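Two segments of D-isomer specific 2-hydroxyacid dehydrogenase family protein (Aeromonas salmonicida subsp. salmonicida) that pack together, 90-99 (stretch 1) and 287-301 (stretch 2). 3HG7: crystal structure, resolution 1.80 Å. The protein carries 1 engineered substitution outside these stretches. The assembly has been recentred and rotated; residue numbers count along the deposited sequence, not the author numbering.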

# COMPACT_ATOMS: atom_id res chain seq x y z
N TYR A 90 -24.77 -3.02 1.87
CA TYR A 90 -24.08 -3.08 3.16
C TYR A 90 -23.02 -1.96 3.23
O TYR A 90 -22.68 -1.32 2.22
N GLN A 91 -22.49 -1.72 4.43
CA GLN A 91 -21.45 -0.73 4.61
C GLN A 91 -20.11 -1.42 4.51
O GLN A 91 -19.83 -2.34 5.27
N LEU A 92 -19.28 -0.97 3.58
CA LEU A 92 -17.90 -1.48 3.50
C LEU A 92 -16.93 -0.44 4.07
O LEU A 92 -17.00 0.74 3.69
N THR A 93 -16.05 -0.87 4.99
CA THR A 93 -14.93 -0.03 5.42
C THR A 93 -13.59 -0.70 5.14
O THR A 93 -13.49 -1.93 5.16
N ASN A 94 -12.57 0.09 4.89
CA ASN A 94 -11.25 -0.48 4.71
C ASN A 94 -10.38 -0.09 5.88
O ASN A 94 -10.90 0.42 6.89
N VAL A 95 -9.06 -0.30 5.74
CA VAL A 95 -8.09 0.02 6.77
C VAL A 95 -7.30 1.24 6.27
O VAL A 95 -6.75 1.22 5.16
N ARG A 96 -7.32 2.32 7.05
CA ARG A 96 -6.49 3.47 6.71
C ARG A 96 -5.77 4.08 7.91
O ARG A 96 -6.15 3.85 9.05
N GLY A 97 -4.72 4.86 7.65
CA GLY A 97 -4.08 5.62 8.71
C GLY A 97 -3.06 4.90 9.57
O GLY A 97 -2.45 5.52 10.46
N ILE A 98 -2.82 3.61 9.31
CA ILE A 98 -1.92 2.87 10.17
C ILE A 98 -0.63 2.43 9.45
O ILE A 98 0.11 1.62 9.99
N PHE A 99 -0.39 2.94 8.24
CA PHE A 99 0.69 2.42 7.40
C PHE A 99 1.86 3.36 7.23
O PHE A 99 2.81 2.99 6.56
N ASP A 287 -3.15 -6.45 15.48
CA ASP A 287 -3.31 -5.57 16.64
C ASP A 287 -3.86 -4.21 16.23
O ASP A 287 -4.74 -3.66 16.90
N ASP A 288 -3.39 -3.67 15.11
CA ASP A 288 -3.88 -2.35 14.70
C ASP A 288 -5.21 -2.39 13.97
O ASP A 288 -6.04 -1.49 14.13
N VAL A 289 -5.41 -3.44 13.18
CA VAL A 289 -6.68 -3.61 12.47
C VAL A 289 -7.81 -3.90 13.49
O VAL A 289 -8.92 -3.39 13.34
N ALA A 290 -7.53 -4.68 14.53
CA ALA A 290 -8.57 -4.99 15.53
C ALA A 290 -9.01 -3.74 16.26
O ALA A 290 -10.19 -3.60 16.60
N GLN A 291 -8.07 -2.83 16.50
CA GLN A 291 -8.35 -1.55 17.11
C GLN A 291 -9.29 -0.74 16.22
O GLN A 291 -10.23 -0.13 16.72
N ILE A 292 -9.06 -0.76 14.90
CA ILE A 292 -9.96 -0.10 13.92
C ILE A 292 -11.35 -0.72 13.96
O ILE A 292 -12.36 -0.01 13.97
N PHE A 293 -11.37 -2.05 14.00
CA PHE A 293 -12.64 -2.78 14.08
C PHE A 293 -13.43 -2.41 15.33
O PHE A 293 -14.60 -2.05 15.25
N VAL A 294 -12.80 -2.47 16.50
CA VAL A 294 -13.53 -2.19 17.74
C VAL A 294 -14.03 -0.73 17.83
O VAL A 294 -15.14 -0.50 18.29
N ARG A 295 -13.24 0.24 17.35
CA ARG A 295 -13.70 1.64 17.36
C ARG A 295 -14.90 1.80 16.40
O ARG A 295 -15.88 2.44 16.73
N ASN A 296 -14.80 1.18 15.22
CA ASN A 296 -15.90 1.19 14.27
C ASN A 296 -17.12 0.43 14.78
O ASN A 296 -18.25 0.83 14.51
N TYR A 297 -16.90 -0.64 15.54
CA TYR A 297 -18.00 -1.41 16.11
C TYR A 297 -18.83 -0.54 17.07
O TYR A 297 -20.07 -0.52 16.99
N ILE A 298 -18.15 0.18 17.95
CA ILE A 298 -18.84 1.15 18.84
C ILE A 298 -19.70 2.17 18.09
O ILE A 298 -20.83 2.44 18.50
N ARG A 299 -19.18 2.73 17.00
CA ARG A 299 -19.97 3.66 16.17
C ARG A 299 -21.14 2.92 15.51
O ARG A 299 -22.29 3.36 15.54
N PHE A 300 -20.84 1.75 14.95
CA PHE A 300 -21.87 0.95 14.27
C PHE A 300 -23.12 0.62 15.11
O PHE A 300 -24.26 0.78 14.64
N ILE A 301 -22.91 0.16 16.33
CA ILE A 301 -24.05 -0.24 17.18
C ILE A 301 -24.79 0.96 17.76
O ILE A 301 -25.90 0.79 18.27

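A few aliphatic side chains can make most of a small contact, with the remainder covered more thinly. The contact between residues 90-99, a short strand running into a loop, and a helix that includes residues from 287 onward illustrates this principle. The two stretches bury 366 Å² between them, summed over both sides, and no direct hydrogen bond crosses the contact. The largest shares belong to three residues, Ile292 on the helix and Ile98 and Val95 on the facing segment, which have 68, 64 and 44 Å² covered respectively.

Ile292 is the hub. Its CA-to-CB bond points toward the facing segment, and with chi1 in m and chi2 in t the side chain extends so that a single methyl, CD1, meets three residues of the facing segment. Ile292 CD1 lies 3.8 Å from CG1 of Val95 and 4.0 Å from CG2 of Ile98, and it also rests 4.0 Å from the backbone O of Arg96. Arg96 thus contributes its carbonyl, while its CA-to-CB bond points away from the helix.

Ile98 answers from the facing segment, its CA-to-CB bond pointing toward the helix. Its chi1 is p and its chi2 is t, an arrangement that lets CD1 reach the helix at Asp288 and Val289 while it remains against CD1 of Ile292. Ile98 CD1 sits 3.9 Å from CB of Asp288 and 4.2 Å from CG2 of Val289. Asp288, whose CA-to-CB bond points toward the segment, therefore takes part through the aliphatic base of its side chain, and its carboxylate (chi1 m) lies farther from Ile98 CD1. Val95, also pointing toward the helix and with chi1 in t, completes the cluster: its CG1 packs on CD1 of Ile292, and its CG2 approaches CG1 of Val289 at 4.0 Å. The CA-to-CB bond of Val289, also t, lies sideways to the facing segment, yet its two branches still reach Val95 and Ile98.

Beyond this cluster the backbones diverge, and the contacts become fewer. The nearest CA atoms are 6.9 Å apart at Val95 and Val289, but 9.0 Å at Thr93 and Asn296 and 9.8 Å at Gln91 and Phe300. All four of these outer residues direct their CA-to-CB bonds toward the other stretch. OG1 of Thr93 (chi1 p) stands 4.0 Å from ND2 of Asn296 (chi1 -97°, between wells), too far for a hydrogen bond; both atoms find hydrogen-bonding partners elsewhere in the structure. The OD1 of Asn296 accepts a bond at 3.0 Å from NH1 of Arg299, three residues farther along the helix. Across the widest gap, Gln91 (chi1 m, chi2 t) brings NE2 to 4.2 Å from CD1 of Phe300, approaching the edge of the ring, whose chi1 is t.

One water supplies the polar link that the side chains lack. It donates to the O of Arg96 at 2.9 Å and accepts a weak bond from NH1 of Arg295 at 3.3 Å, so the carbonyl touched by Ile292 is also hydrated.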

# COMPACT_ATOMS: atom_id res chain seq x y z
CB TYR A 90 -23.42 -4.47 3.37
CG TYR A 90 -22.24 -4.73 2.45
CD1 TYR A 90 -22.41 -5.25 1.18
CD2 TYR A 90 -20.94 -4.37 2.85
CE1 TYR A 90 -21.33 -5.45 0.32
CE2 TYR A 90 -19.85 -4.59 2.02
CZ TYR A 90 -20.06 -5.13 0.75
OH TYR A 90 -18.97 -5.33 -0.09
CB GLN A 91 -21.53 -0.07 5.98
CG GLN A 91 -22.84 0.65 6.25
CD GLN A 91 -22.66 1.73 7.28
OE1 GLN A 91 -22.04 2.76 7.01
NE2 GLN A 91 -23.15 1.49 8.49
CB LEU A 92 -17.53 -1.77 2.04
CG LEU A 92 -16.08 -2.19 1.74
CD1 LEU A 92 -15.70 -3.55 2.39
CD2 LEU A 92 -15.98 -2.22 0.23
CB THR A 93 -15.00 0.30 6.92
OG1 THR A 93 -15.06 -0.92 7.64
CG2 THR A 93 -16.25 1.15 7.25
CB ASN A 94 -10.68 -0.07 3.37
CG ASN A 94 -10.25 1.39 3.34
OD1 ASN A 94 -10.78 2.22 4.08
ND2 ASN A 94 -9.30 1.71 2.46
CB VAL A 95 -7.13 -1.24 7.05
CG1 VAL A 95 -5.97 -0.83 7.92
CG2 VAL A 95 -7.91 -2.33 7.75
CB ARG A 96 -7.29 4.51 5.92
CG ARG A 96 -8.43 5.17 6.66
CD ARG A 96 -8.54 6.59 6.14
NE ARG A 96 -9.23 7.52 7.04
CZ ARG A 96 -8.72 8.02 8.17
NH1 ARG A 96 -7.50 7.67 8.58
NH2 ARG A 96 -9.45 8.86 8.90
CB ILE A 98 -2.61 1.64 10.80
CG1 ILE A 98 -3.16 0.70 9.70
CG2 ILE A 98 -3.76 2.10 11.77
CD1 ILE A 98 -3.61 -0.70 10.18
CB PHE A 99 0.17 2.04 6.01
CG PHE A 99 -0.97 1.06 6.05
CD1 PHE A 99 -2.27 1.50 5.83
CD2 PHE A 99 -0.73 -0.27 6.36
CE1 PHE A 99 -3.32 0.61 5.85
CE2 PHE A 99 -1.80 -1.19 6.41
CZ PHE A 99 -3.09 -0.72 6.16
CB ASP A 287 -2.00 -5.42 17.44
CG ASP A 287 -1.57 -6.72 18.12
OD1 ASP A 287 -1.00 -7.60 17.44
OD2 ASP A 287 -1.77 -6.87 19.34
CB ASP A 288 -2.86 -1.64 13.84
CG ASP A 288 -1.66 -1.17 14.65
OD1 ASP A 288 -1.71 -1.19 15.90
OD2 ASP A 288 -0.68 -0.78 14.04
CB VAL A 289 -6.60 -4.74 11.40
CG1 VAL A 289 -7.98 -4.97 10.74
CG2 VAL A 289 -5.58 -4.41 10.33
CB ALA A 290 -8.08 -6.03 16.50
CB GLN A 291 -7.03 -0.80 17.36
CG GLN A 291 -7.12 0.43 18.24
CD GLN A 291 -5.75 1.10 18.47
OE1 GLN A 291 -5.66 2.10 19.19
NE2 GLN A 291 -4.70 0.55 17.87
CB ILE A 292 -9.38 -0.14 12.49
CG1 ILE A 292 -8.16 0.80 12.40
CG2 ILE A 292 -10.41 0.28 11.45
CD1 ILE A 292 -7.37 0.64 11.08
CB PHE A 293 -12.43 -4.30 14.01
CG PHE A 293 -13.74 -5.06 14.18
CD1 PHE A 293 -14.56 -5.32 13.08
CD2 PHE A 293 -14.17 -5.45 15.44
CE1 PHE A 293 -15.78 -5.99 13.23
CE2 PHE A 293 -15.41 -6.07 15.63
CZ PHE A 293 -16.21 -6.36 14.52
CB VAL A 294 -12.70 -2.62 18.98
CG1 VAL A 294 -13.28 -2.06 20.28
CG2 VAL A 294 -12.57 -4.13 19.01
CB ARG A 295 -12.56 2.65 17.04
CG ARG A 295 -11.49 2.79 18.12
CD ARG A 295 -10.50 3.96 17.83
NE ARG A 295 -10.27 4.15 16.39
CZ ARG A 295 -9.13 3.89 15.76
NH1 ARG A 295 -9.05 4.08 14.44
NH2 ARG A 295 -8.08 3.43 16.42
CB ASN A 296 -15.45 0.63 12.91
CG ASN A 296 -15.07 1.74 11.91
OD1 ASN A 296 -15.41 2.92 12.08
ND2 ASN A 296 -14.39 1.33 10.84
CB TYR A 297 -17.49 -2.67 16.82
CG TYR A 297 -18.58 -3.48 17.46
CD1 TYR A 297 -19.37 -4.34 16.71
CD2 TYR A 297 -18.81 -3.40 18.83
CE1 TYR A 297 -20.38 -5.08 17.31
CE2 TYR A 297 -19.80 -4.13 19.44
CZ TYR A 297 -20.60 -4.96 18.68
OH TYR A 297 -21.60 -5.70 19.26
CB ILE A 298 -17.86 1.90 19.78
CG1 ILE A 298 -17.00 0.93 20.60
CG2 ILE A 298 -18.63 2.90 20.69
CD1 ILE A 298 -17.75 -0.12 21.37
CB ARG A 299 -19.08 4.31 15.09
CG ARG A 299 -17.98 5.27 15.58
CD ARG A 299 -16.82 5.25 14.59
NE ARG A 299 -15.71 6.13 14.95
CZ ARG A 299 -14.43 5.91 14.64
NH1 ARG A 299 -14.07 4.82 13.95
NH2 ARG A 299 -13.50 6.77 15.02
CB PHE A 300 -21.22 -0.36 13.74
CG PHE A 300 -22.19 -1.29 13.10
CD1 PHE A 300 -22.73 -1.02 11.85
CD2 PHE A 300 -22.55 -2.48 13.74
CE1 PHE A 300 -23.66 -1.91 11.26
CE2 PHE A 300 -23.46 -3.37 13.14
CZ PHE A 300 -24.01 -3.08 11.89
CB ILE A 301 -23.64 -1.22 18.33
CG1 ILE A 301 -22.73 -0.51 19.33
CG2 ILE A 301 -22.99 -2.51 17.73
CD1 ILE A 301 -22.34 -1.39 20.50
O HOH W 1 -7.52 4.32 11.55